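Local coordinates for protein AbyA5 (Verrucosispora maris, PDB 4YWF) that catalyses acetate elimination in spirotetronate biosynthesis as an esterase-like lyase of the alpha/beta hydrolase superfamily, at residues L216-H221 / A244-D249; K250-A255 / I306-D311; R266-T271 / F276-N281. The protein carries 4 engineered substitutions. One frame throughout, in Å; residues are numbered along the deposited sequence.

Interaction 1 (L216-H221 / A244-D249)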
loop_
_atom_site.group_PDB
_atom_site.type_symbol
_atom_site.label_atom_id
_atom_site.label_comp_id
_atom_site.label_asym_id
_atom_site.label_seq_id
_atom_site.Cartn_x
_atom_site.Cartn_y
_atom_site.Cartn_z
ATOM N N LEU A 216 3.336 0.810 3.134
ATOM C CA LEU A 216 2.696 -0.131 4.083
ATOM C C LEU A 216 2.716 -1.619 3.622
ATOM O O LEU A 216 2.735 -1.909 2.439
ATOM C CB LEU A 216 1.233 0.278 4.316
ATOM C CG LEU A 216 0.949 1.636 4.959
ATOM C CD1 LEU A 216 1.426 2.762 4.100
ATOM C CD2 LEU A 216 -0.561 1.840 5.143
ATOM N N SER A 217 2.742 -2.540 4.570
ATOM C CA SER A 217 2.714 -3.937 4.271
ATOM C C SER A 217 3.797 -4.357 3.262
ATOM O O SER A 217 4.958 -3.886 3.322
ATOM C CB SER A 217 1.265 -4.205 3.808
ATOM O OG SER A 217 0.988 -5.551 3.563
ATOM N N PHE A 218 3.456 -5.198 2.283
ATOM C CA PHE A 218 4.447 -5.727 1.348
ATOM C C PHE A 218 5.266 -4.677 0.620
ATOM O O PHE A 218 6.400 -4.942 0.280
ATOM C CB PHE A 218 3.777 -6.617 0.280
ATOM C CG PHE A 218 3.381 -7.947 0.812
ATOM C CD1 PHE A 218 2.275 -8.070 1.631
ATOM C CD2 PHE A 218 4.180 -9.056 0.562
ATOM C CE1 PHE A 218 1.947 -9.289 2.187
ATOM C CE2 PHE A 218 3.875 -10.267 1.113
ATOM C CZ PHE A 218 2.741 -10.393 1.911
ATOM N N SER A 219 4.715 -3.478 0.408
ATOM C CA SER A 219 5.447 -2.469 -0.309
ATOM C C SER A 219 6.608 -1.994 0.576
ATOM O O SER A 219 7.546 -1.434 0.090
ATOM C CB SER A 219 4.562 -1.290 -0.767
ATOM O OG SER A 219 4.176 -0.408 0.296
ATOM N N GLY A 220 6.502 -2.181 1.873
ATOM C CA GLY A 220 7.567 -1.852 2.742
ATOM C C GLY A 220 8.806 -2.711 2.517
ATOM O O GLY A 220 9.939 -2.228 2.616
ATOM N N HIS A 221 8.592 -3.959 2.164
ATOM C CA HIS A 221 9.692 -4.829 1.784
ATOM C C HIS A 221 10.363 -4.259 0.483
ATOM O O HIS A 221 11.582 -4.286 0.318
ATOM C CB HIS A 221 9.152 -6.225 1.564
ATOM C CG HIS A 221 10.125 -7.134 0.883
ATOM N ND1 HIS A 221 10.077 -7.383 -0.455
ATOM C CD2 HIS A 221 11.124 -7.903 1.381
ATOM C CE1 HIS A 221 11.031 -8.237 -0.774
ATOM N NE2 HIS A 221 11.682 -8.570 0.330
ATOM N N ALA A 244 12.154 -11.564 6.050
ATOM C CA ALA A 244 12.933 -12.744 5.683
ATOM C C ALA A 244 12.205 -14.028 5.895
ATOM O O ALA A 244 12.092 -14.879 4.968
ATOM C CB ALA A 244 14.266 -12.763 6.493
ATOM N N ALA A 245 11.844 -14.232 7.157
ATOM C CA ALA A 245 11.050 -15.366 7.562
ATOM C C ALA A 245 9.753 -15.594 6.756
ATOM O O ALA A 245 9.376 -16.750 6.505
ATOM C CB ALA A 245 10.700 -15.297 9.025
ATOM N N PHE A 246 9.053 -14.518 6.384
ATOM C CA PHE A 246 7.896 -14.685 5.521
ATOM C C PHE A 246 8.253 -15.521 4.237
ATOM O O PHE A 246 7.469 -16.315 3.763
ATOM C CB PHE A 246 7.309 -13.322 5.138
ATOM C CG PHE A 246 6.099 -13.426 4.283
ATOM C CD1 PHE A 246 4.890 -13.730 4.820
ATOM C CD2 PHE A 246 6.208 -13.311 2.907
ATOM C CE1 PHE A 246 3.765 -13.905 4.009
ATOM C CE2 PHE A 246 5.103 -13.474 2.076
ATOM C CZ PHE A 246 3.874 -13.755 2.632
ATOM N N PHE A 247 9.436 -15.306 3.695
ATOM C CA PHE A 247 9.795 -15.808 2.417
ATOM C C PHE A 247 10.424 -17.198 2.549
ATOM O O PHE A 247 10.491 -17.903 1.589
ATOM C CB PHE A 247 10.766 -14.859 1.754
ATOM C CG PHE A 247 10.193 -13.515 1.479
ATOM C CD1 PHE A 247 9.322 -13.337 0.402
ATOM C CD2 PHE A 247 10.519 -12.403 2.282
ATOM C CE1 PHE A 247 8.771 -12.098 0.111
ATOM C CE2 PHE A 247 9.948 -11.176 1.996
ATOM C CZ PHE A 247 9.055 -11.029 0.945
ATOM N N THR A 248 10.859 -17.573 3.744
ATOM C CA THR A 248 11.679 -18.789 3.956
ATOM C C THR A 248 11.123 -19.755 4.981
ATOM O O THR A 248 11.567 -20.892 5.047
ATOM C CB THR A 248 13.119 -18.428 4.464
ATOM O OG1 THR A 248 13.000 -17.865 5.758
ATOM C CG2 THR A 248 13.837 -17.421 3.507
ATOM N N ASP A 249 10.190 -19.331 5.806
ATOM C CA ASP A 249 9.706 -20.227 6.887
ATOM C C ASP A 249 8.531 -21.004 6.379
ATOM O O ASP A 249 7.427 -20.470 6.285
ATOM C CB ASP A 249 9.288 -19.441 8.099
ATOM C CG ASP A 249 8.748 -20.308 9.203
ATOM O OD1 ASP A 249 8.506 -21.527 9.013
ATOM O OD2 ASP A 249 8.539 -19.758 10.287
#

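Interaction 2 (K250-A255 / I306-D311)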
loop_
_atom_site.group_PDB
_atom_site.type_symbol
_atom_site.label_atom_id
_atom_site.label_comp_id
_atom_site.label_asym_id
_atom_site.label_seq_id
_atom_site.Cartn_x
_atom_site.Cartn_y
_atom_site.Cartn_z
ATOM N N LYS A 250 8.766 -22.277 6.046
ATOM C CA LYS A 250 7.707 -23.144 5.467
ATOM C C LYS A 250 6.508 -23.521 6.352
ATOM O O LYS A 250 5.344 -23.506 5.873
ATOM C CB LYS A 250 8.370 -24.420 4.899
ATOM C CG LYS A 250 9.203 -24.147 3.684
ATOM C CD LYS A 250 8.330 -23.667 2.527
ATOM C CE LYS A 250 9.082 -23.683 1.199
ATOM N NZ LYS A 250 8.749 -22.551 0.266
ATOM N N GLU A 251 6.729 -23.816 7.638
ATOM C CA GLU A 251 5.585 -24.040 8.550
ATOM C C GLU A 251 4.727 -22.787 8.654
ATOM O O GLU A 251 3.506 -22.891 8.637
ATOM C CB GLU A 251 5.986 -24.492 9.986
ATOM N N TRP A 252 5.361 -21.608 8.741
ATOM C CA TRP A 252 4.577 -20.345 8.795
ATOM C C TRP A 252 3.729 -20.167 7.506
ATOM O O TRP A 252 2.550 -19.937 7.577
ATOM C CB TRP A 252 5.473 -19.121 8.949
ATOM C CG TRP A 252 4.674 -17.858 9.005
ATOM C CD1 TRP A 252 4.425 -16.984 7.967
ATOM C CD2 TRP A 252 4.051 -17.301 10.148
ATOM N NE1 TRP A 252 3.663 -15.939 8.416
ATOM C CE2 TRP A 252 3.410 -16.113 9.743
ATOM C CE3 TRP A 252 3.971 -17.680 11.482
ATOM C CZ2 TRP A 252 2.742 -15.316 10.614
ATOM C CZ3 TRP A 252 3.258 -16.890 12.344
ATOM C CH2 TRP A 252 2.669 -15.721 11.915
ATOM N N GLN A 253 4.371 -20.319 6.362
ATOM C CA GLN A 253 3.691 -20.274 5.044
ATOM C C GLN A 253 2.473 -21.183 4.932
ATOM O O GLN A 253 1.425 -20.765 4.410
ATOM C CB GLN A 253 4.693 -20.585 3.977
ATOM C CG GLN A 253 5.705 -19.458 3.837
ATOM C CD GLN A 253 6.785 -19.778 2.862
ATOM O OE1 GLN A 253 6.811 -20.874 2.313
ATOM N NE2 GLN A 253 7.734 -18.852 2.687
ATOM N N ALA A 254 2.575 -22.393 5.486
ATOM C CA ALA A 254 1.480 -23.364 5.440
ATOM C C ALA A 254 0.239 -22.867 6.206
ATOM O O ALA A 254 -0.891 -23.276 5.926
ATOM C CB ALA A 254 1.959 -24.734 5.972
ATOM N N ALA A 255 0.411 -21.949 7.143
ATOM C CA ALA A 255 -0.736 -21.487 7.965
ATOM C C ALA A 255 -1.273 -20.090 7.579
ATOM O O ALA A 255 -2.229 -19.652 8.120
ATOM C CB ALA A 255 -0.339 -21.483 9.431
ATOM N N ILE A 306 0.001 -12.973 9.283
ATOM C CA ILE A 306 0.591 -13.009 7.952
ATOM C C ILE A 306 2.107 -12.832 8.064
ATOM O O ILE A 306 2.872 -13.480 7.383
ATOM C CB ILE A 306 0.004 -11.912 7.035
ATOM C CG1 ILE A 306 -1.499 -11.745 7.205
ATOM C CG2 ILE A 306 0.309 -12.187 5.591
ATOM C CD1 ILE A 306 -2.313 -13.028 7.160
ATOM N N ILE A 307 2.526 -11.934 8.926
ATOM C CA ILE A 307 3.893 -11.616 9.046
ATOM C C ILE A 307 4.428 -12.303 10.312
ATOM O O ILE A 307 3.909 -12.068 11.393
ATOM C CB ILE A 307 4.085 -10.101 9.128
ATOM C CG1 ILE A 307 3.325 -9.401 7.980
ATOM C CG2 ILE A 307 5.568 -9.745 9.102
ATOM C CD1 ILE A 307 3.597 -9.983 6.646
ATOM N N PRO A 308 5.447 -13.158 10.173
ATOM C CA PRO A 308 6.011 -13.805 11.358
ATOM C C PRO A 308 6.782 -12.869 12.321
ATOM O O PRO A 308 7.485 -11.930 11.892
ATOM C CB PRO A 308 6.930 -14.890 10.787
ATOM C CG PRO A 308 6.968 -14.688 9.300
ATOM C CD PRO A 308 6.241 -13.428 8.958
ATOM N N PRO A 309 6.704 -13.133 13.629
ATOM C CA PRO A 309 7.324 -12.219 14.644
ATOM C C PRO A 309 8.841 -12.073 14.429
ATOM O O PRO A 309 9.424 -11.046 14.702
ATOM C CB PRO A 309 6.988 -12.889 16.022
ATOM C CG PRO A 309 6.214 -14.144 15.695
ATOM C CD PRO A 309 6.205 -14.391 14.207
ATOM N N ALA A 310 9.440 -13.077 13.807
ATOM C CA ALA A 310 10.859 -13.036 13.460
ATOM C C ALA A 310 11.195 -11.917 12.475
ATOM O O ALA A 310 12.353 -11.575 12.317
ATOM C CB ALA A 310 11.300 -14.389 12.864
ATOM N N ASP A 311 10.219 -11.385 11.752
ATOM C CA ASP A 311 10.561 -10.392 10.729
ATOM C C ASP A 311 10.793 -9.004 11.407
ATOM O O ASP A 311 11.886 -8.466 11.309
ATOM C CB ASP A 311 9.554 -10.458 9.600
ATOM C CG ASP A 311 9.885 -11.516 8.586
ATOM O OD1 ASP A 311 11.035 -12.028 8.523
ATOM O OD2 ASP A 311 9.031 -11.799 7.768
#

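Interaction 3 (R266-T271 / F276-N281)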
loop_
_atom_site.group_PDB
_atom_site.type_symbol
_atom_site.label_atom_id
_atom_site.label_comp_id
_atom_site.label_asym_id
_atom_site.label_seq_id
_atom_site.Cartn_x
_atom_site.Cartn_y
_atom_site.Cartn_z
ATOM N N ARG A 266 -1.597 -14.347 -7.737
ATOM C CA ARG A 266 -2.090 -13.522 -8.872
ATOM C C ARG A 266 -1.086 -12.425 -9.168
ATOM O O ARG A 266 -0.587 -12.285 -10.285
ATOM C CB ARG A 266 -3.454 -12.866 -8.594
ATOM C CG ARG A 266 -3.835 -11.835 -9.681
ATOM C CD ARG A 266 -3.961 -12.450 -11.099
ATOM N NE ARG A 266 -4.991 -13.522 -11.118
ATOM C CZ ARG A 266 -6.221 -13.455 -11.657
ATOM N NH1 ARG A 266 -6.667 -12.368 -12.306
ATOM N NH2 ARG A 266 -7.017 -14.516 -11.533
ATOM N N LEU A 267 -0.734 -11.640 -8.153
ATOM C CA LEU A 267 0.202 -10.539 -8.443
ATOM C C LEU A 267 1.521 -10.963 -9.058
ATOM O O LEU A 267 2.032 -10.287 -9.937
ATOM C CB LEU A 267 0.470 -9.645 -7.211
ATOM C CG LEU A 267 -0.696 -9.187 -6.372
ATOM C CD1 LEU A 267 -0.146 -8.395 -5.232
ATOM C CD2 LEU A 267 -1.771 -8.382 -7.125
ATOM N N THR A 268 2.118 -12.041 -8.548
ATOM C CA THR A 268 3.349 -12.575 -9.134
ATOM C C THR A 268 3.131 -13.354 -10.423
ATOM O O THR A 268 4.107 -13.716 -11.102
ATOM C CB THR A 268 4.081 -13.498 -8.148
ATOM O OG1 THR A 268 3.233 -14.611 -7.745
ATOM C CG2 THR A 268 4.494 -12.654 -6.905
ATOM N N GLN A 269 1.866 -13.648 -10.750
ATOM C CA GLN A 269 1.531 -14.422 -11.923
ATOM C C GLN A 269 2.143 -15.822 -11.816
ATOM O O GLN A 269 2.782 -16.301 -12.717
ATOM C CB GLN A 269 1.985 -13.704 -13.192
ATOM C CG GLN A 269 1.137 -12.452 -13.416
ATOM C CD GLN A 269 1.684 -11.553 -14.477
ATOM O OE1 GLN A 269 2.275 -12.012 -15.441
ATOM N NE2 GLN A 269 1.506 -10.233 -14.295
ATOM N N THR A 270 1.894 -16.467 -10.685
ATOM C CA THR A 270 2.328 -17.832 -10.449
ATOM C C THR A 270 1.121 -18.541 -9.988
ATOM O O THR A 270 0.068 -18.064 -10.273
ATOM C CB THR A 270 3.482 -17.891 -9.441
ATOM O OG1 THR A 270 3.108 -17.287 -8.205
ATOM C CG2 THR A 270 4.661 -17.223 -10.023
ATOM N N THR A 271 1.255 -19.653 -9.273
ATOM C CA THR A 271 0.126 -20.331 -8.654
ATOM C C THR A 271 0.413 -20.498 -7.151
ATOM O O THR A 271 1.532 -20.323 -6.756
ATOM C CB THR A 271 -0.125 -21.714 -9.306
ATOM O OG1 THR A 271 0.890 -22.636 -8.919
ATOM C CG2 THR A 271 -0.115 -21.588 -10.821
ATOM N N PHE A 276 5.344 -19.447 -3.021
ATOM C CA PHE A 276 6.393 -19.339 -1.998
ATOM C C PHE A 276 7.781 -19.739 -2.459
ATOM O O PHE A 276 8.751 -19.061 -2.123
ATOM C CB PHE A 276 5.987 -20.084 -0.769
ATOM C CG PHE A 276 4.888 -19.405 -0.035
ATOM C CD1 PHE A 276 5.051 -18.068 0.410
ATOM C CD2 PHE A 276 3.714 -20.040 0.227
ATOM C CE1 PHE A 276 4.037 -17.408 1.070
ATOM C CE2 PHE A 276 2.717 -19.403 0.896
ATOM C CZ PHE A 276 2.864 -18.088 1.317
ATOM N N ASP A 277 7.864 -20.775 -3.303
ATOM C CA ASP A 277 9.100 -21.141 -3.922
ATOM C C ASP A 277 9.521 -20.014 -4.775
ATOM O O ASP A 277 10.717 -19.643 -4.834
ATOM C CB ASP A 277 8.969 -22.380 -4.823
ATOM C CG ASP A 277 9.044 -23.658 -4.069
ATOM O OD1 ASP A 277 9.407 -23.662 -2.848
ATOM O OD2 ASP A 277 8.723 -24.673 -4.701
ATOM N N HIS A 278 8.537 -19.434 -5.449
ATOM C CA HIS A 278 8.836 -18.331 -6.337
ATOM C C HIS A 278 9.508 -17.140 -5.597
ATOM O O HIS A 278 10.373 -16.490 -6.159
ATOM C CB HIS A 278 7.575 -17.915 -7.117
ATOM C CG HIS A 278 7.830 -16.866 -8.151
ATOM N ND1 HIS A 278 8.596 -17.088 -9.271
ATOM C CD2 HIS A 278 7.437 -15.577 -8.224
ATOM C CE1 HIS A 278 8.672 -15.987 -9.988
ATOM N NE2 HIS A 278 7.971 -15.052 -9.375
ATOM N N VAL A 279 9.122 -16.880 -4.361
ATOM C CA VAL A 279 9.583 -15.643 -3.666
ATOM C C VAL A 279 10.678 -15.985 -2.644
ATOM O O VAL A 279 11.095 -15.121 -1.855
ATOM C CB VAL A 279 8.420 -14.896 -2.979
ATOM C CG1 VAL A 279 7.400 -14.451 -4.018
ATOM C CG2 VAL A 279 7.711 -15.761 -1.925
ATOM N N ARG A 280 11.156 -17.237 -2.688
ATOM C CA ARG A 280 12.123 -17.703 -1.684
ATOM C C ARG A 280 13.359 -16.798 -1.627
ATOM O O ARG A 280 13.703 -16.337 -0.551
ATOM C CB ARG A 280 12.460 -19.188 -1.831
ATOM C CG ARG A 280 13.229 -19.601 -3.097
ATOM C CD ARG A 280 13.213 -21.133 -3.266
ATOM N NE ARG A 280 14.185 -21.609 -4.249
ATOM C CZ ARG A 280 14.005 -21.606 -5.572
ATOM N NH1 ARG A 280 12.877 -21.140 -6.106
ATOM N NH2 ARG A 280 14.972 -22.062 -6.371
ATOM N N ASN A 281 13.947 -16.420 -2.738
ATOM C CA ASN A 281 15.150 -15.610 -2.658
ATOM C C ASN A 281 14.889 -14.104 -2.527
ATOM O O ASN A 281 15.778 -13.306 -2.741
ATOM C CB ASN A 281 16.102 -15.946 -3.814
ATOM C CG ASN A 281 16.472 -17.448 -3.837
ATOM O OD1 ASN A 281 16.851 -18.038 -2.809
ATOM N ND2 ASN A 281 16.367 -18.063 -4.997
#

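Interaction 1 (L216-H221 / A244-D249)
Phe218 and His221 meet Phe246 and Phe247 in a buried aromatic cluster beside the nucleophile elbow of the alpha/beta hydrolase fold. The elbow is the sharp turn between strand 207-215 and helix 218-226. Ser217 sits at its apex with positive phi (53°), consistent with the nucleophile position of this fold. Phe218 and His221 lie on the first turn of the helix. Their partners come from the short helix 245-248, which follows strand 233-239.

Phe218 and Phe246 form an offset edge-to-face pair. The CE2 and CZ edge of Phe218 is directed at the face of Phe246, and the planes stand at 81°. Phe218 CE2 lies 3.6 Å from Phe246 CE2. Leu264 of helix 258-268 touches both rings, and Met177, Tyr187 and Pro242 also pack on Phe218.

Phe247 points its far end at His221. Its CZ sits over the centre of the imidazole, 3.6 Å above the plane. The two rings are tilted obliquely, so this is neither a stack nor an edge-to-face pair. His221 CG lies anti to the backbone N (chi1 167°), which turns the imidazole toward Phe247. His221 NE2 is hydrogen-bonded to Trp282 O, which helps fix the ring's rotation. His221 ND1 is buried with no partner in the model. Replacing His221 by an alanine would probably leave Trp282 O without this donor and open a gap beside Phe247 CZ.

Phe246 also packs on its neighbour: its CD2 lies over the centre of the Phe247 ring. Behind the rings, Ala244 O takes two bonds from opposite faces of its carbonyl plane, one from Phe247 N at 3.0 Å and one from Thr248 OG1 at 3.2 Å.

Interaction 2 (K250-A255 / I306-D311)
Ile306 O accepts a hydrogen bond from Trp252 NE1 at 2.8 Å, with an N-H...O angle of 160°. The oxygen lies in the indole plane, while the donor stands well above the Ile306 carbonyl plane. Trp252 carries the whole contact from helix 250-255. Its CG is anti to the backbone N (chi1 -180°), which extends the indole away from its helix.

At Ile307 the backbone does the touching. Its carbonyl carbon is 3.5 Å from Trp252 CZ2. This loop follows strand 296-301 of the alpha/beta hydrolase sheet, and Asp304 OD1 binds the N atoms of Ile306 and Ile307. Helix 250-255 belongs to the helical insertion between strands 233-239 and 296-301, where many relatives carry a lid.

Pro308 lies flat over one face of the indole. Its CG makes a CH-pi contact 3.6 Å from the centroid of the five-membered ring of Trp252, only 10° off the normal. Pro308 CB sits over the middle of the bicycle. Pro309 reaches the far end more loosely, with CD 4.3 Å from Trp252 CZ3. Leading into helix 310-318, Asp311 N bonds Pro308 O at 2.8 Å.

Interaction 3 (R266-T271 / F276-N281)
Thr268 OG1 takes part in two hydrogen bonds. It accepts one from Thr270 OG1 at 2.7 Å and gives its own proton to Leu264 O, one turn back in helix 258-268. A bond to Ala265 O is weak. The helix ends here in a Schellman motif, with Gln269 at positive phi (62°). Gln269 N bonds Arg266 O at 2.8 Å. The chain then turns into the short helix 275-278, still within the helical insertion of the alpha/beta hydrolase fold.

The hydroxyl bond ties the two threonines together and leaves their carbon sides to meet His278. Thr270 has OG1 placed between the backbone N and the carbonyl carbon, and this sends its methyl CG2 over one face of the imidazole. The result is a CH-pi contact. Thr270 CG2 lies 3.8 Å from the His278 ring centroid and 15° off the normal, shifted toward the rim on the CG and CD2 side. Thr268 adds a second touch, with CB 3.9 Å from His278 CD2.

His278 itself is exposed to solvent. Thr268 CG2 comes to 4.5 Å from Val279 CG1, a loose apolar contact. Val275, at the start of the second helix, also packs on both threonines.

At Val279 the chain leaves the helix. Here Asp277 O takes two bonds from a single residue, on opposite faces of its carbonyl plane. Arg280 N comes to 3.3 Å, and Arg280 NH1 to 2.9 Å with an N-H...O angle of 160°, its guanidinium plane holding the Asp277 oxygen.

How the interactions relate
All three contacts lie on the same side of the chain's centre. The centres of interactions 1 and 2 are about 10 Å apart, those of 1 and 3 about 13 Å, and those of 2 and 3 about 16 Å. Interaction 1 closes before the other two open, and interaction 3 is nested in the loop closed by interaction 2. Helices 245-248, 250-255, 258-268 and 275-278 are consecutive parts of the insertion between strands 233-239 and 296-301. Asp311 of interaction 2 hydrogen-bonds Ala244 N. Interaction 1 joins the insertion to the elbow helix, interaction 2 joins it to the 306-311 loop, and interaction 3 packs two parts of the insertion together.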